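Local atomic coordinates of glycosyl hydrolases family 2, sugar binding domain protein (Bacteroides uniformis str. 3978 T3 ii, PDB entry 6D1P), a protein that is a beta-glucuronidase of glycoside hydrolase family 2 from a human gut bacterium, probably hydrolysing O-glycosyl bonds. Residues R555-T566 against N667-G675. Numbering follows the deposited sequence.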
ATOM      1  N   ARG A 555      20.407 -35.547   5.427  1.00 24.05           N
ATOM      2  CA  ARG A 555      20.150 -36.936   5.753  1.00 23.52           C
ATOM      3  C   ARG A 555      18.805 -37.397   5.211  1.00 28.17           C
ATOM      4  O   ARG A 555      18.680 -38.535   4.740  1.00 26.66           O
ATOM      5  CB  ARG A 555      20.213 -37.116   7.264  1.00 27.22           C
ATOM      6  CG  ARG A 555      21.628 -37.003   7.827  1.00 28.58           C
ATOM      7  CD  ARG A 555      21.591 -36.910   9.331  1.00 30.53           C
ATOM      8  NE  ARG A 555      22.902 -37.126   9.925  1.00 39.81           N
ATOM      9  CZ  ARG A 555      23.902 -36.247   9.882  1.00 42.74           C
ATOM     10  NH1 ARG A 555      23.749 -35.080   9.257  1.00 38.21           N
ATOM     11  NH2 ARG A 555      25.057 -36.531  10.464  1.00 40.26           N
ATOM     12  N   LEU A 556      17.783 -36.533   5.275  1.00 27.08           N
ATOM     13  CA  LEU A 556      16.460 -36.928   4.792  1.00 23.98           C
ATOM     14  C   LEU A 556      16.476 -37.130   3.290  1.00 25.30           C
ATOM     15  O   LEU A 556      15.908 -38.110   2.787  1.00 27.36           O
ATOM     16  CB  LEU A 556      15.398 -35.889   5.181  1.00 24.00           C
ATOM     17  CG  LEU A 556      13.915 -36.134   4.813  1.00 23.54           C
ATOM     18  CD1 LEU A 556      12.995 -35.331   5.740  1.00 25.56           C
ATOM     19  CD2 LEU A 556      13.585 -35.786   3.351  1.00 19.31           C
ATOM     20  N   PHE A 557      17.114 -36.211   2.553  1.00 22.50           N
ATOM     21  CA  PHE A 557      17.230 -36.382   1.110  1.00 24.63           C
ATOM     22  C   PHE A 557      18.052 -37.626   0.784  1.00 27.06           C
ATOM     23  O   PHE A 557      17.690 -38.419  -0.094  1.00 25.23           O
ATOM     24  CB  PHE A 557      17.888 -35.155   0.474  1.00 28.43           C
ATOM     25  CG  PHE A 557      17.048 -33.902   0.496  1.00 25.66           C
ATOM     26  CD1 PHE A 557      15.705 -33.932   0.165  1.00 27.24           C
ATOM     27  CD2 PHE A 557      17.635 -32.676   0.818  1.00 26.34           C
ATOM     28  CE1 PHE A 557      14.937 -32.760   0.167  1.00 24.26           C
ATOM     29  CE2 PHE A 557      16.899 -31.505   0.824  1.00 25.81           C
ATOM     30  CZ  PHE A 557      15.542 -31.537   0.502  1.00 26.61           C
ATOM     31  N   ASP A 558      19.179 -37.793   1.481  1.00 29.91           N
ATOM     32  CA  ASP A 558      20.068 -38.935   1.290  1.00 27.40           C
ATOM     33  C   ASP A 558      19.294 -40.244   1.416  1.00 27.80           C
ATOM     34  O   ASP A 558      19.248 -41.053   0.483  1.00 25.30           O
ATOM     35  CB  ASP A 558      21.199 -38.847   2.327  1.00 25.15           C
ATOM     36  CG  ASP A 558      22.347 -39.807   2.053  1.00 30.49           C
ATOM     37  OD1 ASP A 558      23.372 -39.673   2.741  1.00 32.02           O
ATOM     38  OD2 ASP A 558      22.246 -40.679   1.170  1.00 28.18           O
ATOM     39  N   TRP A 559      18.620 -40.430   2.556  1.00 29.93           N
ATOM     40  CA  TRP A 559      17.811 -41.626   2.776  1.00 29.58           C
ATOM     41  C   TRP A 559      16.828 -41.872   1.630  1.00 33.49           C
ATOM     42  O   TRP A 559      16.849 -42.935   0.995  1.00 33.85           O
ATOM     43  CB  TRP A 559      17.058 -41.520   4.098  1.00 25.24           C
ATOM     44  CG  TRP A 559      16.452 -42.820   4.422  1.00 33.97           C
ATOM     45  CD1 TRP A 559      15.250 -43.309   3.969  1.00 34.50           C
ATOM     46  CD2 TRP A 559      17.045 -43.870   5.202  1.00 36.76           C
ATOM     47  NE1 TRP A 559      15.046 -44.580   4.450  1.00 33.89           N
ATOM     48  CE2 TRP A 559      16.130 -44.954   5.207  1.00 37.02           C
ATOM     49  CE3 TRP A 559      18.253 -43.994   5.912  1.00 33.26           C
ATOM     50  CZ2 TRP A 559      16.384 -46.151   5.903  1.00 35.65           C
ATOM     51  CZ3 TRP A 559      18.503 -45.190   6.605  1.00 35.11           C
ATOM     52  CH2 TRP A 559      17.575 -46.250   6.587  1.00 29.58           C
ATOM     53  N   HIS A 560      15.944 -40.901   1.360  1.00 30.43           N
ATOM     54  CA  HIS A 560      14.966 -41.076   0.288  1.00 28.87           C
ATOM     55  C   HIS A 560      15.636 -41.535  -0.995  1.00 28.32           C
ATOM     56  O   HIS A 560      15.166 -42.473  -1.653  1.00 27.93           O
ATOM     57  CB  HIS A 560      14.203 -39.773   0.026  1.00 25.48           C
ATOM     58  CG  HIS A 560      13.070 -39.516   0.969  1.00 22.92           C
ATOM     59  ND1 HIS A 560      13.255 -39.054   2.253  1.00 23.18           N
ATOM     60  CD2 HIS A 560      11.732 -39.625   0.799  1.00 21.66           C
ATOM     61  CE1 HIS A 560      12.080 -38.902   2.841  1.00 22.93           C
ATOM     62  NE2 HIS A 560      11.139 -39.246   1.980  1.00 24.12           N
ATOM     63  N   LEU A 561      16.743 -40.878  -1.367  1.00 27.24           N
ATOM     64  CA  LEU A 561      17.383 -41.170  -2.649  1.00 29.95           C
ATOM     65  C   LEU A 561      17.972 -42.578  -2.673  1.00 29.91           C
ATOM     66  O   LEU A 561      17.913 -43.270  -3.700  1.00 26.26           O
ATOM     67  CB  LEU A 561      18.463 -40.132  -2.945  1.00 28.00           C
ATOM     68  CG  LEU A 561      17.937 -38.731  -3.297  1.00 26.47           C
ATOM     69  CD1 LEU A 561      19.067 -37.725  -3.369  1.00 27.42           C
ATOM     70  CD2 LEU A 561      17.186 -38.766  -4.612  1.00 27.78           C
ATOM     71  N   LYS A 562      18.554 -43.021  -1.563  1.00 26.56           N
ATOM     72  CA  LYS A 562      19.116 -44.360  -1.584  1.00 33.35           C
ATOM     73  C   LYS A 562      18.016 -45.409  -1.524  1.00 34.40           C
ATOM     74  O   LYS A 562      18.188 -46.503  -2.072  1.00 33.32           O
ATOM     75  CB  LYS A 562      20.146 -44.545  -0.470  1.00 29.87           C
ATOM     76  CG  LYS A 562      19.624 -44.561   0.935  1.00 34.99           C
ATOM     77  CD  LYS A 562      19.540 -45.974   1.496  1.00 32.88           C
ATOM     78  CE  LYS A 562      19.275 -45.922   2.997  1.00 37.74           C
ATOM     79  NZ  LYS A 562      19.095 -47.281   3.592  1.00 46.07           N
ATOM     80  N   GLU A 563      16.859 -45.077  -0.938  1.00 31.06           N
ATOM     81  CA  GLU A 563      15.743 -46.018  -0.966  1.00 30.82           C
ATOM     82  C   GLU A 563      15.194 -46.179  -2.375  1.00 31.80           C
ATOM     83  O   GLU A 563      14.832 -47.292  -2.783  1.00 32.87           O
ATOM     84  CB  GLU A 563      14.647 -45.577  -0.002  1.00 29.97           C
ATOM     85  CG  GLU A 563      15.090 -45.593   1.457  1.00 34.53           C
ATOM     86  CD  GLU A 563      15.466 -46.983   1.960  1.00 39.10           C
ATOM     87  OE1 GLU A 563      14.689 -47.561   2.746  1.00 36.66           O
ATOM     88  OE2 GLU A 563      16.545 -47.491   1.574  1.00 43.16           O
ATOM     89  N   GLN A 564      15.162 -45.097  -3.151  1.00 25.17           N
ATOM     90  CA  GLN A 564      14.569 -45.194  -4.477  1.00 31.73           C
ATOM     91  C   GLN A 564      15.307 -46.170  -5.385  1.00 33.55           C
ATOM     92  O   GLN A 564      14.721 -46.641  -6.366  1.00 31.92           O
ATOM     93  CB  GLN A 564      14.481 -43.810  -5.116  1.00 26.26           C
ATOM     94  CG  GLN A 564      13.535 -42.924  -4.312  1.00 31.05           C
ATOM     95  CD  GLN A 564      13.153 -41.623  -4.978  1.00 23.35           C
ATOM     96  OE1 GLN A 564      13.558 -41.324  -6.096  1.00 25.33           O
ATOM     97  NE2 GLN A 564      12.351 -40.839  -4.281  1.00 27.79           N
ATOM     98  N   GLU A 565      16.567 -46.485  -5.087  1.00 34.34           N
ATOM     99  CA  GLU A 565      17.310 -47.430  -5.910  1.00 34.96           C
ATOM    100  C   GLU A 565      16.821 -48.863  -5.728  1.00 36.05           C
ATOM    101  O   GLU A 565      17.135 -49.718  -6.556  1.00 43.52           O
ATOM    102  CB  GLU A 565      18.797 -47.351  -5.582  1.00 34.08           C
ATOM    103  CG  GLU A 565      19.471 -46.056  -5.983  1.00 36.57           C
ATOM    104  CD  GLU A 565      20.959 -46.039  -5.643  1.00 42.22           C
ATOM    105  OE1 GLU A 565      21.517 -47.107  -5.268  1.00 46.86           O
ATOM    106  OE2 GLU A 565      21.565 -44.952  -5.757  1.00 41.96           O
ATOM    107  N   THR A 566      16.075 -49.139  -4.660  1.00 38.14           N
ATOM    108  CA  THR A 566      15.589 -50.473  -4.335  1.00 31.74           C
ATOM    109  C   THR A 566      14.071 -50.582  -4.487  1.00 36.28           C
ATOM    110  O   THR A 566      13.442 -51.417  -3.836  1.00 40.86           O
ATOM    111  CB  THR A 566      16.005 -50.860  -2.913  1.00 33.37           C
ATOM    112  OG1 THR A 566      15.030 -50.409  -1.959  1.00 39.93           O
ATOM    113  CG2 THR A 566      17.332 -50.233  -2.574  1.00 39.09           C
ATOM    114  N   ASN A 667      29.043 -46.270  -2.160  1.00 39.62           N
ATOM    115  CA  ASN A 667      28.001 -47.285  -2.077  1.00 38.34           C
ATOM    116  C   ASN A 667      26.725 -46.607  -1.572  1.00 36.36           C
ATOM    117  O   ASN A 667      26.594 -46.357  -0.370  1.00 33.40           O
ATOM    118  CB  ASN A 667      28.444 -48.424  -1.168  1.00 39.68           C
ATOM    119  CG  ASN A 667      27.361 -49.452  -0.952  1.00 38.44           C
ATOM    120  OD1 ASN A 667      26.340 -49.451  -1.646  1.00 33.91           O
ATOM    121  ND2 ASN A 667      27.570 -50.335   0.026  1.00 37.75           N
ATOM    122  N   SER A 668      25.777 -46.368  -2.496  1.00 37.10           N
ATOM    123  CA  SER A 668      24.519 -45.691  -2.176  1.00 32.19           C
ATOM    124  C   SER A 668      23.861 -46.248  -0.920  1.00 34.92           C
ATOM    125  O   SER A 668      23.356 -45.481  -0.086  1.00 27.99           O
ATOM    126  CB  SER A 668      23.549 -45.796  -3.353  1.00 34.42           C
ATOM    127  OG  SER A 668      23.893 -44.945  -4.439  1.00 32.43           O
ATOM    128  N   GLN A 669      23.849 -47.583  -0.768  1.00 31.71           N
ATOM    129  CA  GLN A 669      23.151 -48.235   0.341  1.00 30.34           C
ATOM    130  C   GLN A 669      23.849 -48.077   1.684  1.00 30.17           C
ATOM    131  O   GLN A 669      23.251 -48.410   2.712  1.00 33.65           O
ATOM    132  CB  GLN A 669      22.969 -49.727   0.046  1.00 31.47           C
ATOM    133  CG  GLN A 669      22.058 -50.005  -1.128  1.00 30.17           C
ATOM    134  CD  GLN A 669      20.759 -49.204  -1.039  1.00 35.29           C
ATOM    135  OE1 GLN A 669      20.067 -49.228  -0.012  1.00 30.50           O
ATOM    136  NE2 GLN A 669      20.434 -48.477  -2.114  1.00 28.56           N
ATOM    137  N   ASP A 670      25.088 -47.590   1.710  1.00 31.97           N
ATOM    138  CA  ASP A 670      25.857 -47.456   2.952  1.00 29.46           C
ATOM    139  C   ASP A 670      25.603 -46.056   3.532  1.00 32.49           C
ATOM    140  O   ASP A 670      26.430 -45.145   3.454  1.00 28.00           O
ATOM    141  CB  ASP A 670      27.337 -47.715   2.673  1.00 27.76           C
ATOM    142  CG  ASP A 670      28.134 -48.048   3.925  1.00 27.30           C
ATOM    143  OD1 ASP A 670      27.695 -47.702   5.041  1.00 28.40           O
ATOM    144  OD2 ASP A 670      29.207 -48.687   3.793  1.00 38.98           O
ATOM    145  N   PHE A 671      24.415 -45.892   4.129  1.00 31.57           N
ATOM    146  CA  PHE A 671      23.921 -44.599   4.576  1.00 31.51           C
ATOM    147  C   PHE A 671      24.624 -44.168   5.863  1.00 33.50           C
ATOM    148  O   PHE A 671      24.784 -44.974   6.778  1.00 36.70           O
ATOM    149  CB  PHE A 671      22.414 -44.669   4.803  1.00 32.34           C
ATOM    150  CG  PHE A 671      21.833 -43.456   5.463  1.00 30.33           C
ATOM    151  CD1 PHE A 671      21.389 -42.380   4.699  1.00 31.51           C
ATOM    152  CD2 PHE A 671      21.686 -43.401   6.845  1.00 27.15           C
ATOM    153  CE1 PHE A 671      20.825 -41.249   5.309  1.00 30.53           C
ATOM    154  CE2 PHE A 671      21.121 -42.282   7.459  1.00 32.41           C
ATOM    155  CZ  PHE A 671      20.692 -41.201   6.691  1.00 28.77           C
ATOM    156  N   PRO A 672      25.003 -42.880   5.985  1.00 31.80           N
ATOM    157  CA  PRO A 672      24.760 -41.828   4.991  1.00 32.56           C
ATOM    158  C   PRO A 672      25.962 -41.490   4.134  1.00 32.48           C
ATOM    159  O   PRO A 672      27.055 -41.987   4.389  1.00 28.41           O
ATOM    160  CB  PRO A 672      24.402 -40.629   5.856  1.00 29.59           C
ATOM    161  CG  PRO A 672      25.348 -40.800   7.041  1.00 33.99           C
ATOM    162  CD  PRO A 672      25.449 -42.312   7.269  1.00 26.01           C
ATOM    163  N   ALA A 673      25.740 -40.613   3.150  1.00 30.29           N
ATOM    164  CA  ALA A 673      26.765 -40.141   2.223  1.00 29.94           C
ATOM    165  C   ALA A 673      27.318 -41.259   1.339  1.00 34.92           C
ATOM    166  O   ALA A 673      28.449 -41.155   0.854  1.00 29.98           O
ATOM    167  CB  ALA A 673      27.914 -39.441   2.956  1.00 29.44           C
ATOM    168  N   ALA A 674      26.520 -42.312   1.111  1.00 31.16           N
ATOM    169  CA  ALA A 674      26.882 -43.423   0.220  1.00 30.20           C
ATOM    170  C   ALA A 674      28.263 -43.995   0.559  1.00 33.46           C
ATOM    171  O   ALA A 674      29.084 -44.258  -0.324  1.00 32.21           O
ATOM    172  CB  ALA A 674      26.812 -43.007  -1.254  1.00 24.67           C
ATOM    173  N   GLY A 675      28.522 -44.189   1.856  1.00 32.39           N
ATOM    174  CA  GLY A 675      29.799 -44.704   2.315  1.00 30.31           C
ATOM    175  C   GLY A 675      30.939 -43.699   2.383  1.00 36.10           C
ATOM    176  O   GLY A 675      31.933 -43.964   3.066  1.00 33.31           O
TER
HETATM  177  O   HOH W   1      23.998 -43.223   1.786  1.00 30.79           O
HETATM  178  O   HOH W   2      20.237 -49.337   3.029  1.00 37.40           O
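Phe671 lies between Trp559 and Pro672, one on each face. The six-membered ring of Trp559 turns its edge to the phenyl face in a T-shaped pair, centroids 4.8 Å apart and planes at 80°, with CE3 standing over the centre. On the opposite face sits CB of Pro672, whose preceding peptide bond is cis. Arg555 O meets the phenyl edge, 3.5 Å from Phe671 CE1, and Lys562 CE lies 3.8 Å from Phe671 CB while also packing over the indole face near its rim.

Three direct hydrogen bonds join the segments, one beside the phenyl ring and two farther along toward Thr566. With CG anti to the backbone N (chi1 -168°), Asp558 reaches across and takes Ala673 N on the syn lone pair of OD1, at 2.6 Å and nearly straight (175°). The same carboxylate also bonds Tyr646 through OD1 and Tyr616 through OD2. The contact thus joins helix 550-564 of the TIM barrel domain to the loop between strands 659-665 and 677-680 of the following DUF4982 beta domain. Gln669 NE2 donates to Lys562 O at 3.0 Å; this oxygen lies near the amide plane, while the donor is tilted from the carbonyl plane. Ser668 OG gives its proton to Glu565 OE2 at 2.7 Å, on the syn side; Arg666 also bonds this hydroxyl.

One water donates to Asp558 OD2 and Ser668 O and accepts from Ala674 N. Another donates to Gln669 O and OE1. Lys562 NZ forms a salt bridge to Glu563 OE2, 3.3 Å away, whose hydrogen bond is weak.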